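Local coordinates for exonuclease (Laribacter hongkongensis, PDB 3SZ5), which binds magnesium ions and probably acts as a metal-dependent alkaline exonuclease of the PD-(D/E)XK superfamily, related to lambda exonuclease, at residues I82-G87 with D102-D107. Numbering follows the deposited sequence.
Sequences IVTEVG and DGLVGD. With MG (magnesium ion), chain C; nucleotides of chain B.
Asp102 meets Glu85 at the metal-binding end of this antiparallel strand pair, where the CG methylene of Glu85 lies in van der Waals contact, 4.1 Å from the Asp102 backbone O; the same O accepts a hydrogen bond from Arg72. The Asp102 carboxylate turns the other way: OD2 binds magnesium at 2.5 Å, and OP1 of the thymidine nucleotide DT2 of chain B reaches the same ion at 1.9 Å. Glu112 and the backbone O of Ile113 also bind metal here. Gly103 offers no side chain, and Val83 CG1 lies 4.3 Å from its CA. Leu104 then forms the hydrogen-bonded pair with Thr84: Thr84 N gives to Leu104 O (2.7 Å) and Leu104 N gives to Thr84 O (2.9 Å). With CG beside its own backbone N (chi1 -54°), the Leu104 side chain packs past the oxygen end of the Thr84 carbonyl, its CB and CG close to that O, and brings CG to 4.2 Å from Val86 CB. On the other face of the sheet, Val105 sets CG2 against Val83 CG2 at 4.3 Å, and both valines pack on Tyr75 of helix 68-79. Gly106, at positive phi, closes the pairing by donating its N-H to Ile82 O, nearly straight at 169°. Backbone bonds and aliphatic contacts thus join edge strand 83-84 to strand 103-105, leaving the Asp102 carboxylate to bind magnesium, which bridges it to the DT2 phosphate and would offset repulsion between the two negative groups, as expected in a PD-(D/E)XK nuclease core.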
ATOM      1  N   ILE A  82     -40.625  -4.498  -7.629  1.00 69.17           N
ATOM      2  CA  ILE A  82     -40.366  -3.995  -8.977  1.00 69.56           C
ATOM      3  C   ILE A  82     -39.278  -2.900  -8.921  1.00 69.35           C
ATOM      4  O   ILE A  82     -39.486  -1.802  -8.369  1.00 69.57           O
ATOM      5  CB  ILE A  82     -41.681  -3.579  -9.700  1.00 69.85           C
ATOM      6  CG1 ILE A  82     -41.392  -2.932 -11.062  1.00 71.06           C
ATOM      7  CG2 ILE A  82     -42.559  -2.675  -8.793  1.00 71.22           C
ATOM      8  CD1 ILE A  82     -42.531  -3.171 -12.121  1.00 74.44           C
ATOM      9  N   VAL A  83     -38.115  -3.230  -9.485  1.00 68.76           N
ATOM     10  CA  VAL A  83     -36.880  -2.456  -9.319  1.00 68.23           C
ATOM     11  C   VAL A  83     -36.439  -1.751 -10.606  1.00 68.40           C
ATOM     12  O   VAL A  83     -36.205  -2.413 -11.602  1.00 68.48           O
ATOM     13  CB  VAL A  83     -35.728  -3.382  -8.855  1.00 68.03           C
ATOM     14  CG1 VAL A  83     -34.422  -2.605  -8.706  1.00 67.81           C
ATOM     15  CG2 VAL A  83     -36.091  -4.082  -7.549  1.00 67.47           C
ATOM     16  N   THR A  84     -36.303  -0.422 -10.570  1.00 68.63           N
ATOM     17  CA  THR A  84     -35.880   0.379 -11.736  1.00 68.66           C
ATOM     18  C   THR A  84     -34.484   0.964 -11.562  1.00 69.09           C
ATOM     19  O   THR A  84     -34.230   1.707 -10.611  1.00 69.20           O
ATOM     20  CB  THR A  84     -36.815   1.587 -11.945  1.00 68.79           C
ATOM     21  OG1 THR A  84     -38.153   1.123 -12.103  1.00 68.58           O
ATOM     22  CG2 THR A  84     -36.397   2.445 -13.161  1.00 67.22           C
ATOM     23  N   GLU A  85     -33.595   0.673 -12.495  1.00 69.37           N
ATOM     24  CA  GLU A  85     -32.273   1.286 -12.457  1.00 70.14           C
ATOM     25  C   GLU A  85     -32.311   2.732 -12.936  1.00 70.10           C
ATOM     26  O   GLU A  85     -33.043   3.066 -13.856  1.00 70.29           O
ATOM     27  CB  GLU A  85     -31.225   0.437 -13.189  1.00 70.23           C
ATOM     28  CG  GLU A  85     -30.812  -0.787 -12.351  1.00 71.99           C
ATOM     29  CD  GLU A  85     -29.804  -1.678 -13.042  1.00 74.75           C
ATOM     30  OE1 GLU A  85     -30.207  -2.774 -13.508  1.00 76.70           O
ATOM     31  OE2 GLU A  85     -28.611  -1.294 -13.111  1.00 74.14           O
ATOM     32  N   VAL A  86     -31.537   3.586 -12.275  1.00 70.17           N
ATOM     33  CA  VAL A  86     -31.567   5.013 -12.525  1.00 69.83           C
ATOM     34  C   VAL A  86     -30.125   5.539 -12.574  1.00 69.77           C
ATOM     35  O   VAL A  86     -29.191   4.825 -12.241  1.00 69.91           O
ATOM     36  CB  VAL A  86     -32.430   5.698 -11.447  1.00 69.83           C
ATOM     37  CG1 VAL A  86     -31.702   5.736 -10.132  1.00 69.05           C
ATOM     38  CG2 VAL A  86     -32.893   7.092 -11.900  1.00 71.18           C
ATOM     39  N   GLY A  87     -29.926   6.770 -13.026  1.00 69.88           N
ATOM     40  CA  GLY A  87     -28.590   7.353 -13.026  1.00 69.40           C
ATOM     41  C   GLY A  87     -28.366   8.201 -11.781  1.00 69.52           C
ATOM     42  O   GLY A  87     -28.740   7.825 -10.653  1.00 69.69           O
ATOM     43  N   ASP A 102     -28.617   2.106  -6.237  1.00 62.62           N
ATOM     44  CA  ASP A 102     -28.493   0.893  -7.050  1.00 62.39           C
ATOM     45  C   ASP A 102     -29.862   0.493  -7.575  1.00 62.76           C
ATOM     46  O   ASP A 102     -29.964  -0.405  -8.406  1.00 62.62           O
ATOM     47  CB  ASP A 102     -27.861  -0.253  -6.257  1.00 62.10           C
ATOM     48  CG  ASP A 102     -26.413  -0.001  -5.920  1.00 61.45           C
ATOM     49  OD1 ASP A 102     -25.714   0.614  -6.739  1.00 61.02           O
ATOM     50  OD2 ASP A 102     -25.962  -0.420  -4.839  1.00 61.59           O
ATOM     51  N   GLY A 103     -30.902   1.169  -7.087  1.00 63.22           N
ATOM     52  CA  GLY A 103     -32.246   0.980  -7.608  1.00 63.82           C
ATOM     53  C   GLY A 103     -33.379   1.722  -6.931  1.00 64.30           C
ATOM     54  O   GLY A 103     -33.358   1.976  -5.718  1.00 64.19           O
ATOM     55  N   LEU A 104     -34.376   2.056  -7.747  1.00 64.93           N
ATOM     56  CA  LEU A 104     -35.677   2.506  -7.279  1.00 65.31           C
ATOM     57  C   LEU A 104     -36.537   1.280  -7.089  1.00 65.91           C
ATOM     58  O   LEU A 104     -36.797   0.549  -8.047  1.00 65.74           O
ATOM     59  CB  LEU A 104     -36.329   3.423  -8.313  1.00 65.18           C
ATOM     60  CG  LEU A 104     -35.606   4.665  -8.854  1.00 64.86           C
ATOM     61  CD1 LEU A 104     -36.479   5.398  -9.876  1.00 63.57           C
ATOM     62  CD2 LEU A 104     -35.191   5.602  -7.731  1.00 62.70           C
ATOM     63  N   VAL A 105     -36.958   1.049  -5.849  1.00 67.03           N
ATOM     64  CA  VAL A 105     -37.827  -0.073  -5.513  1.00 68.28           C
ATOM     65  C   VAL A 105     -39.222   0.454  -5.277  1.00 69.34           C
ATOM     66  O   VAL A 105     -39.419   1.334  -4.445  1.00 69.50           O
ATOM     67  CB  VAL A 105     -37.393  -0.799  -4.225  1.00 68.07           C
ATOM     68  CG1 VAL A 105     -38.263  -2.031  -3.989  1.00 68.16           C
ATOM     69  CG2 VAL A 105     -35.971  -1.208  -4.312  1.00 68.02           C
ATOM     70  N   GLY A 106     -40.191  -0.096  -6.000  1.00 70.63           N
ATOM     71  CA  GLY A 106     -41.590   0.261  -5.784  1.00 71.88           C
ATOM     72  C   GLY A 106     -41.806   1.729  -6.089  1.00 72.64           C
ATOM     73  O   GLY A 106     -41.161   2.292  -6.992  1.00 73.23           O
ATOM     74  N   ASP A 107     -42.698   2.357  -5.334  1.00 72.78           N
ATOM     75  CA  ASP A 107     -42.958   3.781  -5.525  1.00 72.89           C
ATOM     76  C   ASP A 107     -42.150   4.634  -4.549  1.00 72.01           C
ATOM     77  O   ASP A 107     -41.869   5.805  -4.825  1.00 71.51           O
ATOM     78  CB  ASP A 107     -44.462   4.066  -5.368  1.00 73.83           C
ATOM     79  CG  ASP A 107     -45.290   3.467  -6.498  1.00 75.80           C
ATOM     80  OD1 ASP A 107     -44.916   3.678  -7.675  1.00 76.20           O
ATOM     81  OD2 ASP A 107     -46.303   2.783  -6.209  1.00 78.49           O
TER
HETATM   82 MG    MG C 220     -23.581  -0.484  -4.074  1.00 51.38          MG
ATOM     83  P    DT B   2     -21.514   1.690  -5.041  1.00107.10           P
ATOM     84  OP1  DT B   2     -22.668   0.753  -5.165  1.00107.52           O
ATOM     85  OP2  DT B   2     -21.161   2.299  -3.722  1.00105.63           O
ATOM     86  O5'  DT B   2     -20.213   0.977  -5.671  1.00108.18           O
ATOM     87  C5'  DT B   2     -20.313  -0.117  -6.603  1.00110.15           C
ATOM     88  C4'  DT B   2     -18.995  -0.867  -6.775  1.00112.61           C
ATOM     89  O4'  DT B   2     -18.080  -0.104  -7.614  1.00113.82           O
ATOM     90  C3'  DT B   2     -18.216  -1.194  -5.495  1.00113.59           C
ATOM     91  O3'  DT B   2     -18.578  -2.494  -4.998  1.00114.24           O
ATOM     92  C2'  DT B   2     -16.757  -1.191  -5.955  1.00114.20           C
ATOM     93  C1'  DT B   2     -16.749  -0.221  -7.136  1.00114.52           C
ATOM     94  N1   DT B   2     -16.172   1.142  -6.794  1.00115.50           N
ATOM     95  C2   DT B   2     -15.171   1.667  -7.596  1.00115.45           C
ATOM     96  O2   DT B   2     -14.715   1.105  -8.576  1.00114.97           O
ATOM     97  N3   DT B   2     -14.708   2.902  -7.208  1.00115.71           N
ATOM     98  C4   DT B   2     -15.127   3.658  -6.120  1.00116.39           C
ATOM     99  O4   DT B   2     -14.619   4.755  -5.898  1.00115.81           O
ATOM    100  C5   DT B   2     -16.187   3.065  -5.301  1.00117.40           C
ATOM    101  C7   DT B   2     -16.763   3.768  -4.082  1.00117.53           C
ATOM    102  C6   DT B   2     -16.639   1.848  -5.683  1.00116.60           C
TER